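Local structure of taurocyamine kinase (4WOD) at residues 471-476 and 700-705; 483-488 and 600-605; 517-522 and 569-574; 576-581 and 611-616; 604-609 and 637-642. The protein catalyses the reversible, magnesium-dependent transfer of phosphate between ATP and taurocyamine, as a duplicated member of the ATP:guanido phosphotransferase (phosphagen kinase) family. The protein carries 4 engineered substitutions. One frame throughout, in Å; residues are numbered along the deposited sequence.

Contact 1 (471-476 and 700-705); sequences GDLDPT and HEMAEG
L473 lays its two methyl branches against the flank of helix 695-715, where A703 and M702 receive them. CD2 rests on A703 CB at 3.8 Å. The other methyl, CD1, sits beside the backbone of the same residue, 4.0 Å from A703 CA, and also lies 4.2 Å from M702 SD. The leucine fork thus straddles the small alanine, with the thioether sulfur at one branch. The first torsion of L473 (chi1 -46°) places CG opposite the carbonyl carbon and beside the backbone N, and from there the fork reaches the helix. M702 starts out across the contact rather than into it; the bend of its chain brings the sulfur to the leucine, while its side chain also packs on A641 and V643 of strand 639-646. L599 touches both M702 and A703, and F470 covers A703 as well.

The loop that presents L473 is held by polar bonds of its own. D472 OD1 accepts D474 N at 2.8 Å, an Asx turn in which the N-H meets the anti side of the carboxylate, 25° out of its plane. D474 OD2 in turn takes the backbone N-H groups of F479 and I480, tying the loop to the start of strand 480-489. Backbone bonds from G471 to A600 and from L473 to G597 fix it to the start of helix 599-614 and the loop just before it. Between the two segments themselves only carbon and sulfur meet: the cohesion is dispersion and burial of apolar surface, while the aspartate carboxylates accept backbone N-H groups within and just after the loop.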
# COMPACT_ATOMS: atom_id res chain seq x y z
N GLY A 471 35.11 -27.92 -4.87
CA GLY A 471 35.97 -27.29 -3.90
C GLY A 471 35.92 -25.79 -4.04
O GLY A 471 34.89 -25.16 -3.79
N ASP A 472 37.05 -25.21 -4.44
CA ASP A 472 37.13 -23.78 -4.70
C ASP A 472 37.10 -23.53 -6.21
O ASP A 472 38.06 -23.81 -6.93
CB ASP A 472 38.40 -23.20 -4.09
CG ASP A 472 38.42 -21.68 -4.11
OD1 ASP A 472 37.82 -21.08 -5.03
OD2 ASP A 472 39.05 -21.09 -3.20
N LEU A 473 35.99 -22.97 -6.67
CA LEU A 473 35.77 -22.77 -8.09
C LEU A 473 36.63 -21.64 -8.68
O LEU A 473 36.59 -21.40 -9.89
CB LEU A 473 34.30 -22.47 -8.35
CG LEU A 473 33.24 -23.35 -7.67
CD1 LEU A 473 31.83 -22.92 -8.09
CD2 LEU A 473 33.46 -24.82 -7.96
N ASP A 474 37.37 -20.94 -7.82
CA ASP A 474 38.21 -19.82 -8.25
C ASP A 474 39.22 -19.46 -7.16
O ASP A 474 39.08 -18.43 -6.51
CB ASP A 474 37.34 -18.61 -8.60
CG ASP A 474 38.15 -17.42 -9.10
OD1 ASP A 474 38.99 -17.61 -10.01
OD2 ASP A 474 37.96 -16.30 -8.58
N PRO A 475 40.25 -20.30 -6.98
CA PRO A 475 41.27 -20.07 -5.95
C PRO A 475 42.02 -18.77 -6.19
O PRO A 475 42.39 -18.07 -5.24
CB PRO A 475 42.22 -21.27 -6.09
CG PRO A 475 41.51 -22.25 -6.96
CD PRO A 475 40.59 -21.45 -7.83
N THR A 476 42.24 -18.46 -7.47
CA THR A 476 43.05 -17.33 -7.91
C THR A 476 42.45 -15.98 -7.54
O THR A 476 41.84 -15.81 -6.48
CB THR A 476 43.26 -17.35 -9.45
OG1 THR A 476 42.07 -16.87 -10.10
CG2 THR A 476 43.60 -18.75 -9.94
N HIS A 700 26.36 -29.36 -7.30
CA HIS A 700 27.34 -29.77 -8.30
C HIS A 700 26.98 -29.24 -9.68
O HIS A 700 27.87 -28.86 -10.44
CB HIS A 700 27.47 -31.29 -8.35
CG HIS A 700 28.66 -31.76 -9.13
ND1 HIS A 700 28.63 -32.87 -9.95
CD2 HIS A 700 29.92 -31.27 -9.21
CE1 HIS A 700 29.83 -33.04 -10.49
NE2 HIS A 700 30.62 -32.08 -10.06
N GLU A 701 25.69 -29.19 -10.00
CA GLU A 701 25.25 -28.61 -11.26
C GLU A 701 25.71 -27.16 -11.35
O GLU A 701 26.25 -26.75 -12.39
CB GLU A 701 23.73 -28.72 -11.43
CG GLU A 701 23.29 -30.11 -11.85
CD GLU A 701 21.87 -30.16 -12.36
OE1 GLU A 701 21.30 -29.11 -12.72
OE2 GLU A 701 21.31 -31.28 -12.39
N MET A 702 25.51 -26.38 -10.28
CA MET A 702 25.95 -24.99 -10.30
C MET A 702 27.46 -24.94 -10.54
O MET A 702 27.91 -24.25 -11.45
CB MET A 702 25.59 -24.26 -9.00
CG MET A 702 25.93 -22.78 -9.04
SD MET A 702 27.63 -22.45 -8.49
CE MET A 702 27.44 -22.46 -6.71
N ALA A 703 28.21 -25.69 -9.74
CA ALA A 703 29.67 -25.72 -9.86
C ALA A 703 30.15 -26.09 -11.28
O ALA A 703 30.96 -25.39 -11.87
CB ALA A 703 30.26 -26.69 -8.83
N GLU A 704 29.62 -27.19 -11.82
CA GLU A 704 29.98 -27.61 -13.17
C GLU A 704 29.64 -26.53 -14.19
O GLU A 704 30.43 -26.26 -15.10
CB GLU A 704 29.27 -28.92 -13.54
CG GLU A 704 29.86 -30.14 -12.88
CD GLU A 704 29.28 -31.43 -13.44
OE1 GLU A 704 28.45 -32.05 -12.75
OE2 GLU A 704 29.67 -31.81 -14.57
N GLY A 705 28.48 -25.91 -14.04
CA GLY A 705 28.06 -24.83 -14.92
C GLY A 705 28.93 -23.59 -14.82
O GLY A 705 29.21 -22.93 -15.82

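Contact 2 (483-488 and 600-605); sequences TRVRVG and AAVYKR
Helix 599-614 packs here against one face of the antiparallel sheet of the second catalytic domain, and V602 is the residue it presses onto T483, R484 and V485 of strand 480-489. The strand and helix segments run nearly the same way, 25° apart, with their axes 7.8 Å from each other at closest approach. V602 divides its two methyls along the strand. CG1 lies over the backbone, 3.7 Å from V485 N and 4.0 Å from R484 CA, and it also meets V485 CG2 at 4.1 Å. CG2 turns to the preceding inward residue and touches T483 CB and T483 CG2, each at 4.0 Å. The torsion of V602 (chi1 -178°) sets CG1 opposite its own backbone N, and CG2 is thereby left pointing at the threonine.

T483 offers the helix its carbon side; its hydroxyl is hydrogen-bonded to G596 O in the turn leading into the helix. V485 is packed further by L599 and L606 of the helix and by M639 and A641 of the adjacent strand. Strand alternation does the sorting: T483 and V485 face the helix, whereas R484 starts away from it, and its side chain packs on I591 and M593. The stretch T483 to R486 belongs to a predicted ATP-binding site, and the helix meets that strand on its T483 and V485 face. A helix lying along the back of a large antiparallel sheet, with V602 packed on T483 and V485, is the α/β architecture of the phosphagen kinase catalytic domain.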
# COMPACT_ATOMS: atom_id res chain seq x y z
N THR A 483 30.24 -16.49 -2.88
CA THR A 483 29.48 -17.73 -3.03
C THR A 483 28.44 -17.82 -1.92
O THR A 483 28.64 -17.31 -0.82
CB THR A 483 30.43 -18.95 -3.00
OG1 THR A 483 31.46 -18.76 -3.98
CG2 THR A 483 29.68 -20.26 -3.29
N ARG A 484 27.32 -18.48 -2.22
CA ARG A 484 26.17 -18.52 -1.35
C ARG A 484 25.40 -19.80 -1.67
O ARG A 484 25.27 -20.19 -2.84
CB ARG A 484 25.30 -17.27 -1.59
CG ARG A 484 24.06 -17.05 -0.68
CD ARG A 484 23.23 -15.88 -1.25
NE ARG A 484 22.06 -15.45 -0.46
CZ ARG A 484 20.81 -15.85 -0.68
NH1 ARG A 484 20.55 -16.72 -1.64
NH2 ARG A 484 19.80 -15.39 0.06
N VAL A 485 24.94 -20.50 -0.63
CA VAL A 485 23.94 -21.55 -0.82
C VAL A 485 22.86 -21.34 0.22
O VAL A 485 23.16 -21.11 1.38
CB VAL A 485 24.50 -23.00 -0.71
CG1 VAL A 485 23.42 -24.02 -1.12
CG2 VAL A 485 25.73 -23.16 -1.56
N ARG A 486 21.60 -21.43 -0.18
CA ARG A 486 20.54 -21.35 0.80
C ARG A 486 19.51 -22.46 0.59
O ARG A 486 19.45 -23.07 -0.49
CB ARG A 486 19.84 -19.99 0.75
CG ARG A 486 19.09 -19.67 -0.52
CD ARG A 486 17.63 -20.19 -0.52
NE ARG A 486 16.89 -19.71 -1.70
CZ ARG A 486 15.95 -20.40 -2.35
NH1 ARG A 486 15.62 -21.63 -1.97
NH2 ARG A 486 15.34 -19.85 -3.39
N VAL A 487 18.70 -22.69 1.63
CA VAL A 487 17.51 -23.54 1.49
C VAL A 487 16.31 -22.91 2.17
O VAL A 487 16.46 -22.11 3.10
CB VAL A 487 17.71 -24.95 2.09
CG1 VAL A 487 18.75 -25.76 1.28
CG2 VAL A 487 18.07 -24.86 3.56
N GLY A 488 15.11 -23.26 1.70
CA GLY A 488 13.90 -22.97 2.44
C GLY A 488 13.51 -24.14 3.34
O GLY A 488 13.82 -25.28 3.01
N ALA A 600 32.69 -25.51 -1.47
CA ALA A 600 32.72 -26.65 -0.57
C ALA A 600 32.57 -26.16 0.87
O ALA A 600 31.88 -26.80 1.65
CB ALA A 600 33.99 -27.45 -0.74
N ALA A 601 33.21 -25.04 1.21
CA ALA A 601 33.15 -24.51 2.57
C ALA A 601 31.80 -23.84 2.88
O ALA A 601 31.31 -23.91 4.00
CB ALA A 601 34.29 -23.52 2.81
N VAL A 602 31.20 -23.18 1.88
CA VAL A 602 29.88 -22.58 2.07
C VAL A 602 28.84 -23.69 2.26
O VAL A 602 27.98 -23.64 3.15
CB VAL A 602 29.48 -21.71 0.86
CG1 VAL A 602 28.12 -21.05 1.09
CG2 VAL A 602 30.54 -20.66 0.61
N TYR A 603 28.95 -24.70 1.42
CA TYR A 603 28.01 -25.84 1.43
C TYR A 603 28.10 -26.60 2.74
O TYR A 603 27.08 -26.90 3.36
CB TYR A 603 28.32 -26.76 0.25
CG TYR A 603 27.38 -27.93 0.11
CD1 TYR A 603 26.19 -27.79 -0.59
CD2 TYR A 603 27.68 -29.16 0.69
CE1 TYR A 603 25.30 -28.86 -0.72
CE2 TYR A 603 26.79 -30.25 0.55
CZ TYR A 603 25.60 -30.08 -0.15
OH TYR A 603 24.70 -31.12 -0.31
N LYS A 604 29.32 -26.90 3.17
CA LYS A 604 29.55 -27.60 4.42
C LYS A 604 28.91 -26.84 5.59
O LYS A 604 28.16 -27.43 6.37
CB LYS A 604 31.05 -27.79 4.65
CG LYS A 604 31.39 -28.68 5.86
CD LYS A 604 32.86 -29.11 5.85
CE LYS A 604 33.23 -29.88 7.12
NZ LYS A 604 33.11 -29.00 8.31
N ARG A 605 29.18 -25.54 5.70
CA ARG A 605 28.61 -24.71 6.76
C ARG A 605 27.08 -24.72 6.70
O ARG A 605 26.42 -24.89 7.72
CB ARG A 605 29.14 -23.27 6.67
CG ARG A 605 28.70 -22.38 7.80
CD ARG A 605 29.49 -21.07 7.82
NE ARG A 605 29.48 -20.42 6.51
CZ ARG A 605 30.53 -20.30 5.72
NH1 ARG A 605 31.72 -20.73 6.10
NH2 ARG A 605 30.39 -19.71 4.54

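Contact 3 (517-522 and 569-574); sequences KGLTGE and GIFHNN
N573 bridges to the backbone of E522, and every step of its side chain can be placed against that carbonyl. CB already stands 3.4 Å from E522 O. CG, set between the backbone N and the carbonyl carbon (chi1 57°), lies 3.6 Å from it. At the tip, ND2 donates to E522 O over 2.8 Å in a nearly straight bond (171°), with the oxygen only 4° out of the amide plane and the donor almost in line with the C=O bond. OD1 accepts the backbone N-H groups of T577 and F578. Both ends of the amide are therefore used, which fixes its flip and holds it flat. The backbone oxygen of N573 is taken by H572 ND1 at 2.7 Å, from above the carbonyl plane.

A second, apolar touch lies earlier in the loop. L519 CD1 comes obliquely to the F571 ring, 3.7 Å from CE2 and 3.8 Å from CZ, and L519 also packs on F578. The E522 carboxylate forms a salt bridge with R605 of helix 599-614, so its backbone serves the strand and its side chain the helix.

Segment 517-522 lies on the connection from helix 502-517 to the outermost strand 525-529, while strand 569-573 is that strand's antiparallel neighbour. F571 and H572 lean on V580 and L579 of strand 578-582. The contact thus pins the loop leaving the helix onto strand 569-573, with N573 at the turn end of the hairpin with strand 578-582.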
# COMPACT_ATOMS: atom_id res chain seq x y z
N LYS A 517 19.41 -19.52 19.05
CA LYS A 517 20.22 -19.01 20.16
C LYS A 517 21.11 -20.10 20.76
O LYS A 517 22.05 -19.82 21.50
CB LYS A 517 19.34 -18.40 21.25
CG LYS A 517 18.52 -17.18 20.83
CD LYS A 517 17.51 -16.80 21.93
CE LYS A 517 16.66 -15.60 21.53
NZ LYS A 517 15.77 -15.15 22.66
N GLY A 518 20.77 -21.36 20.50
CA GLY A 518 21.58 -22.46 21.01
C GLY A 518 22.68 -22.93 20.06
O GLY A 518 23.46 -23.81 20.43
N LEU A 519 22.75 -22.36 18.85
CA LEU A 519 23.76 -22.80 17.85
C LEU A 519 25.15 -22.47 18.34
O LEU A 519 25.34 -21.44 18.96
CB LEU A 519 23.55 -22.14 16.50
CG LEU A 519 22.27 -22.50 15.73
CD1 LEU A 519 22.14 -21.58 14.52
CD2 LEU A 519 22.35 -23.95 15.30
N THR A 520 26.10 -23.35 18.05
CA THR A 520 27.45 -23.20 18.56
C THR A 520 28.50 -23.15 17.46
O THR A 520 28.20 -23.37 16.30
CB THR A 520 27.82 -24.35 19.51
OG1 THR A 520 27.90 -25.56 18.74
CG2 THR A 520 26.75 -24.51 20.59
N GLY A 521 29.74 -22.86 17.85
CA GLY A 521 30.87 -22.83 16.94
C GLY A 521 30.70 -21.77 15.87
O GLY A 521 30.29 -20.64 16.14
N GLU A 522 31.02 -22.16 14.64
CA GLU A 522 30.86 -21.30 13.47
C GLU A 522 29.43 -20.77 13.33
O GLU A 522 29.20 -19.70 12.74
CB GLU A 522 31.25 -22.08 12.21
CG GLU A 522 31.39 -21.22 10.98
CD GLU A 522 32.11 -21.95 9.85
OE1 GLU A 522 32.23 -23.20 9.94
OE2 GLU A 522 32.55 -21.27 8.90
N GLY A 569 12.30 -11.92 12.05
CA GLY A 569 13.62 -11.53 12.51
C GLY A 569 14.73 -12.08 11.64
O GLY A 569 14.50 -12.88 10.73
N ILE A 570 15.95 -11.63 11.92
CA ILE A 570 17.13 -12.06 11.22
C ILE A 570 18.15 -12.56 12.24
O ILE A 570 18.41 -11.89 13.23
CB ILE A 570 17.76 -10.92 10.37
CG1 ILE A 570 16.74 -10.39 9.35
CG2 ILE A 570 19.04 -11.41 9.66
CD1 ILE A 570 17.23 -9.17 8.60
N PHE A 571 18.72 -13.74 11.97
CA PHE A 571 19.81 -14.31 12.75
C PHE A 571 21.07 -14.35 11.88
O PHE A 571 21.00 -14.62 10.70
CB PHE A 571 19.45 -15.73 13.22
CG PHE A 571 20.60 -16.49 13.86
CD1 PHE A 571 20.83 -16.39 15.22
CD2 PHE A 571 21.42 -17.32 13.11
CE1 PHE A 571 21.88 -17.08 15.82
CE2 PHE A 571 22.48 -18.03 13.70
CZ PHE A 571 22.70 -17.91 15.06
N HIS A 572 22.23 -14.05 12.47
CA HIS A 572 23.46 -14.43 11.80
C HIS A 572 24.60 -14.59 12.79
O HIS A 572 24.53 -14.13 13.92
CB HIS A 572 23.84 -13.43 10.68
CG HIS A 572 24.10 -12.02 11.15
ND1 HIS A 572 25.08 -11.70 12.06
CD2 HIS A 572 23.52 -10.85 10.79
CE1 HIS A 572 25.08 -10.39 12.26
NE2 HIS A 572 24.15 -9.85 11.50
N ASN A 573 25.65 -15.28 12.34
CA ASN A 573 26.84 -15.42 13.16
C ASN A 573 27.66 -14.13 13.06
O ASN A 573 27.32 -13.21 12.31
CB ASN A 573 27.66 -16.66 12.73
CG ASN A 573 28.09 -16.64 11.26
OD1 ASN A 573 27.78 -15.71 10.51
ND2 ASN A 573 28.82 -17.68 10.85
N ASN A 574 28.72 -14.04 13.85
CA ASN A 574 29.47 -12.80 13.88
C ASN A 574 30.08 -12.43 12.54
O ASN A 574 30.07 -11.25 12.15
CB ASN A 574 30.57 -12.87 14.94
CG ASN A 574 31.21 -11.51 15.18
OD1 ASN A 574 32.24 -11.19 14.60
ND2 ASN A 574 30.57 -10.70 16.02

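Contact 4 (576-581 and 611-616); sequences KTFLVW and NAIGKS
I613, near the end of helix 599-614, points its chain at V580 and F578 of strand 578-582, a piece of the helix-on-sheet packing of the catalytic domain. I613 and V580 meet tip to tip: CD1 of the isoleucine and CG2 of the valine are 4.1 Å apart, while the closest CA pair, V580 CA and I613 CA, is 10.3 Å apart, so the side chains span the whole gap. The isoleucine reaches this far because CG1 lies opposite the carbonyl carbon (chi1 -64°) and CD1 continues the chain fully extended. F578 is turned differently. Its ring presents an edge, with I613 CD1 close to the ring plane rather than over a face.

F578 and V580 are alternate residues of one strand, and both point to the helix side; L579 and W581 go to the other side of the sheet. L516 of helix 502-517 packs against both V580 and I613, and M588 of strand 588-595 also touches I613, so two helices share this apolar layer. F578 meets the H523 ring edge-to-face and also packs on F571. The ring's outermost carbon makes the approach to the helix: F578 CZ stands 4.3 Å from I613 CD1.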
# COMPACT_ATOMS: atom_id res chain seq x y z
N LYS A 576 28.97 -13.10 9.69
CA LYS A 576 27.91 -12.91 8.70
C LYS A 576 28.04 -13.87 7.52
O LYS A 576 27.72 -13.51 6.38
CB LYS A 576 27.88 -11.46 8.21
CG LYS A 576 27.55 -10.49 9.32
CD LYS A 576 27.81 -9.05 8.92
CE LYS A 576 28.11 -8.21 10.17
NZ LYS A 576 28.14 -6.74 9.90
N THR A 577 28.46 -15.10 7.81
CA THR A 577 28.63 -16.14 6.81
C THR A 577 27.59 -17.24 6.97
O THR A 577 27.50 -18.15 6.15
CB THR A 577 30.01 -16.77 6.88
OG1 THR A 577 30.21 -17.37 8.16
CG2 THR A 577 31.08 -15.72 6.62
N PHE A 578 26.79 -17.13 8.03
CA PHE A 578 25.67 -18.02 8.24
C PHE A 578 24.52 -17.17 8.77
O PHE A 578 24.67 -16.47 9.77
CB PHE A 578 26.02 -19.16 9.22
CG PHE A 578 24.89 -20.12 9.45
CD1 PHE A 578 24.57 -21.07 8.49
CD2 PHE A 578 24.12 -20.04 10.60
CE1 PHE A 578 23.51 -21.96 8.69
CE2 PHE A 578 23.05 -20.92 10.81
CZ PHE A 578 22.75 -21.87 9.85
N LEU A 579 23.39 -17.18 8.07
CA LEU A 579 22.27 -16.30 8.40
C LEU A 579 20.96 -17.06 8.25
O LEU A 579 20.89 -17.98 7.45
CB LEU A 579 22.25 -15.06 7.50
CG LEU A 579 23.58 -14.39 7.13
CD1 LEU A 579 24.08 -15.01 5.84
CD2 LEU A 579 23.44 -12.88 7.02
N VAL A 580 19.95 -16.66 9.02
CA VAL A 580 18.62 -17.24 8.89
C VAL A 580 17.59 -16.12 8.92
O VAL A 580 17.59 -15.29 9.82
CB VAL A 580 18.29 -18.26 10.02
CG1 VAL A 580 16.96 -18.97 9.73
CG2 VAL A 580 19.42 -19.30 10.20
N TRP A 581 16.73 -16.07 7.90
CA TRP A 581 15.59 -15.15 7.93
C TRP A 581 14.39 -15.90 8.49
O TRP A 581 14.04 -16.97 7.99
CB TRP A 581 15.27 -14.62 6.53
CG TRP A 581 15.85 -13.29 6.19
CD1 TRP A 581 15.17 -12.12 5.93
CD2 TRP A 581 17.24 -12.97 6.04
NE1 TRP A 581 16.05 -11.11 5.64
CE2 TRP A 581 17.33 -11.60 5.70
CE3 TRP A 581 18.42 -13.71 6.18
CZ2 TRP A 581 18.56 -10.96 5.49
CZ3 TRP A 581 19.64 -13.07 5.96
CH2 TRP A 581 19.70 -11.71 5.63
N ASN A 611 21.23 -29.19 9.80
CA ASN A 611 21.16 -30.30 10.73
C ASN A 611 21.02 -29.84 12.18
O ASN A 611 20.24 -30.41 12.93
CB ASN A 611 22.39 -31.20 10.57
CG ASN A 611 22.34 -32.01 9.29
OD1 ASN A 611 21.26 -32.22 8.71
ND2 ASN A 611 23.50 -32.46 8.82
N ALA A 612 21.77 -28.81 12.58
CA ALA A 612 21.72 -28.31 13.95
C ALA A 612 20.34 -27.73 14.30
O ALA A 612 19.78 -28.00 15.36
CB ALA A 612 22.81 -27.25 14.17
N ILE A 613 19.79 -26.94 13.39
CA ILE A 613 18.47 -26.39 13.57
C ILE A 613 17.44 -27.52 13.66
O ILE A 613 16.51 -27.46 14.49
CB ILE A 613 18.14 -25.41 12.44
CG1 ILE A 613 19.10 -24.21 12.52
CG2 ILE A 613 16.68 -24.94 12.53
CD1 ILE A 613 18.95 -23.21 11.41
N GLY A 614 17.63 -28.55 12.83
CA GLY A 614 16.72 -29.68 12.71
C GLY A 614 16.61 -30.56 13.95
O GLY A 614 15.61 -31.27 14.14
N LYS A 615 17.62 -30.49 14.81
CA LYS A 615 17.53 -31.12 16.12
C LYS A 615 16.32 -30.66 16.94
O LYS A 615 15.78 -31.44 17.72
CB LYS A 615 18.81 -30.87 16.93
CG LYS A 615 20.06 -31.42 16.27
CD LYS A 615 19.99 -32.92 16.18
CE LYS A 615 21.38 -33.53 16.21
NZ LYS A 615 21.87 -33.79 14.84
N SER A 616 15.87 -29.41 16.74
CA SER A 616 14.85 -28.83 17.64
C SER A 616 13.44 -28.80 17.05
O SER A 616 12.49 -28.37 17.71
CB SER A 616 15.25 -27.41 18.05
OG SER A 616 16.47 -27.40 18.79

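Contact 5 (604-609 and 637-642); sequences KRLIEG and TSMRAS
L606 and I607 meet M639 without any flat group between them; no ring, amide or guanidinium takes part in the touching layer. A flat group on the same helix, the E608 carboxylate, is met by K604 NZ on the syn side of OE2, 21° out of the plane, in a 2.7 Å salt bridge between residues four apart on the helix. The cross-contact itself is made by a single methyl. M639 CE lies 4.3 Å from L606 CD2 and equally far from I607 CD1, touching two consecutive helix residues. The methionine runs straight out from strand 639-646 through its first two torsions (chi1 180°), and turns only at the sulfur. L606 comes toward it directly; I607 starts across and bends in through CD1.

V487 of the neighbouring strand also packs on the methionine. The M639 backbone is set by an ST turn, T637 OG1 accepting M639 N at 3.1 Å, and by N687 ND2, which binds M639 O. One methyl against two, at ordinary van der Waals separation, implies a soft, non-directional joint held by dispersion and burial, on the strand that carries the predicted ATP-site residues R640, A641 and S642.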
# COMPACT_ATOMS: atom_id res chain seq x y z
N LYS A 604 29.32 -26.90 3.17
CA LYS A 604 29.55 -27.60 4.42
C LYS A 604 28.91 -26.84 5.59
O LYS A 604 28.16 -27.43 6.37
CB LYS A 604 31.05 -27.79 4.65
CG LYS A 604 31.39 -28.68 5.86
CD LYS A 604 32.86 -29.11 5.85
CE LYS A 604 33.23 -29.88 7.12
NZ LYS A 604 33.11 -29.00 8.31
N ARG A 605 29.18 -25.54 5.70
CA ARG A 605 28.61 -24.71 6.76
C ARG A 605 27.08 -24.72 6.70
O ARG A 605 26.42 -24.89 7.72
CB ARG A 605 29.14 -23.27 6.67
CG ARG A 605 28.70 -22.38 7.80
CD ARG A 605 29.49 -21.07 7.82
NE ARG A 605 29.48 -20.42 6.51
CZ ARG A 605 30.53 -20.30 5.72
NH1 ARG A 605 31.72 -20.73 6.10
NH2 ARG A 605 30.39 -19.71 4.54
N LEU A 606 26.53 -24.54 5.50
CA LEU A 606 25.08 -24.66 5.34
C LEU A 606 24.54 -25.99 5.87
O LEU A 606 23.61 -25.99 6.69
CB LEU A 606 24.66 -24.49 3.89
CG LEU A 606 23.13 -24.59 3.76
CD1 LEU A 606 22.41 -23.56 4.68
CD2 LEU A 606 22.68 -24.42 2.32
N ILE A 607 25.08 -27.12 5.41
CA ILE A 607 24.51 -28.43 5.79
C ILE A 607 24.55 -28.64 7.31
O ILE A 607 23.58 -29.11 7.93
CB ILE A 607 25.23 -29.62 5.07
CG1 ILE A 607 25.18 -29.46 3.55
CG2 ILE A 607 24.63 -30.96 5.50
CD1 ILE A 607 23.80 -29.16 3.00
N GLU A 608 25.66 -28.25 7.91
CA GLU A 608 25.82 -28.42 9.34
C GLU A 608 24.84 -27.54 10.10
O GLU A 608 24.34 -27.94 11.15
CB GLU A 608 27.26 -28.11 9.74
CG GLU A 608 28.24 -29.17 9.27
CD GLU A 608 29.68 -28.75 9.46
OE1 GLU A 608 29.91 -27.61 9.95
OE2 GLU A 608 30.58 -29.55 9.12
N GLY A 609 24.53 -26.37 9.55
CA GLY A 609 23.56 -25.48 10.16
C GLY A 609 22.13 -26.01 10.07
O GLY A 609 21.32 -25.85 10.99
N THR A 637 14.62 -30.02 -2.98
CA THR A 637 15.77 -29.62 -2.18
C THR A 637 15.55 -28.27 -1.54
O THR A 637 16.14 -27.96 -0.50
CB THR A 637 17.04 -29.52 -3.02
OG1 THR A 637 16.85 -28.49 -4.01
CG2 THR A 637 17.35 -30.84 -3.70
N SER A 638 14.73 -27.45 -2.20
CA SER A 638 14.55 -26.06 -1.85
C SER A 638 15.87 -25.32 -1.83
O SER A 638 16.04 -24.39 -1.05
CB SER A 638 13.86 -25.92 -0.49
OG SER A 638 13.41 -24.58 -0.32
N MET A 639 16.81 -25.75 -2.66
CA MET A 639 18.20 -25.32 -2.57
C MET A 639 18.60 -24.47 -3.74
O MET A 639 18.41 -24.85 -4.89
CB MET A 639 19.15 -26.52 -2.49
CG MET A 639 20.62 -26.12 -2.40
SD MET A 639 21.71 -27.51 -2.03
CE MET A 639 21.48 -27.63 -0.24
N ARG A 640 19.18 -23.32 -3.42
CA ARG A 640 19.73 -22.45 -4.42
C ARG A 640 21.17 -22.12 -4.06
O ARG A 640 21.43 -21.45 -3.06
CB ARG A 640 18.88 -21.17 -4.54
CG ARG A 640 19.35 -20.19 -5.62
CD ARG A 640 18.48 -18.92 -5.56
NE ARG A 640 18.82 -17.92 -6.57
CZ ARG A 640 19.83 -17.06 -6.48
NH1 ARG A 640 20.64 -17.08 -5.42
NH2 ARG A 640 20.04 -16.17 -7.44
N ALA A 641 22.09 -22.64 -4.86
CA ALA A 641 23.50 -22.29 -4.76
C ALA A 641 23.85 -21.28 -5.83
O ALA A 641 23.43 -21.41 -6.98
CB ALA A 641 24.38 -23.51 -4.89
N SER A 642 24.66 -20.30 -5.48
CA SER A 642 24.89 -19.22 -6.41
C SER A 642 26.26 -18.61 -6.24
O SER A 642 26.90 -18.79 -5.20
CB SER A 642 23.81 -18.15 -6.25
OG SER A 642 23.92 -17.50 -5.00

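Contacts 2 and 5 are almost one site, centres 4 Å apart: helix 599-614 lies along neighbouring strands 480-489 and 639-646, joined by probable hydrogen bonds R484 O to S642 N (2.7 Å) and R486 N to R640 O (2.9 Å). Contacts 3 and 4, centres 7 Å apart, share the hairpin of strands 569-573 and 578-582, beyond strand 588-595. R605 joins the two groups, through NH1 to E522 OE2 and NE to T577 O, each at 3.0 Å. Contact 1 lies at the other end, 27 Å centre to centre from contact 3, but M702 CG reaches A641 O at 3.5 Å. Contacts 2 and 5 contain predicted ATP-binding residues; the bound arginine lies in the chain's N-terminal half.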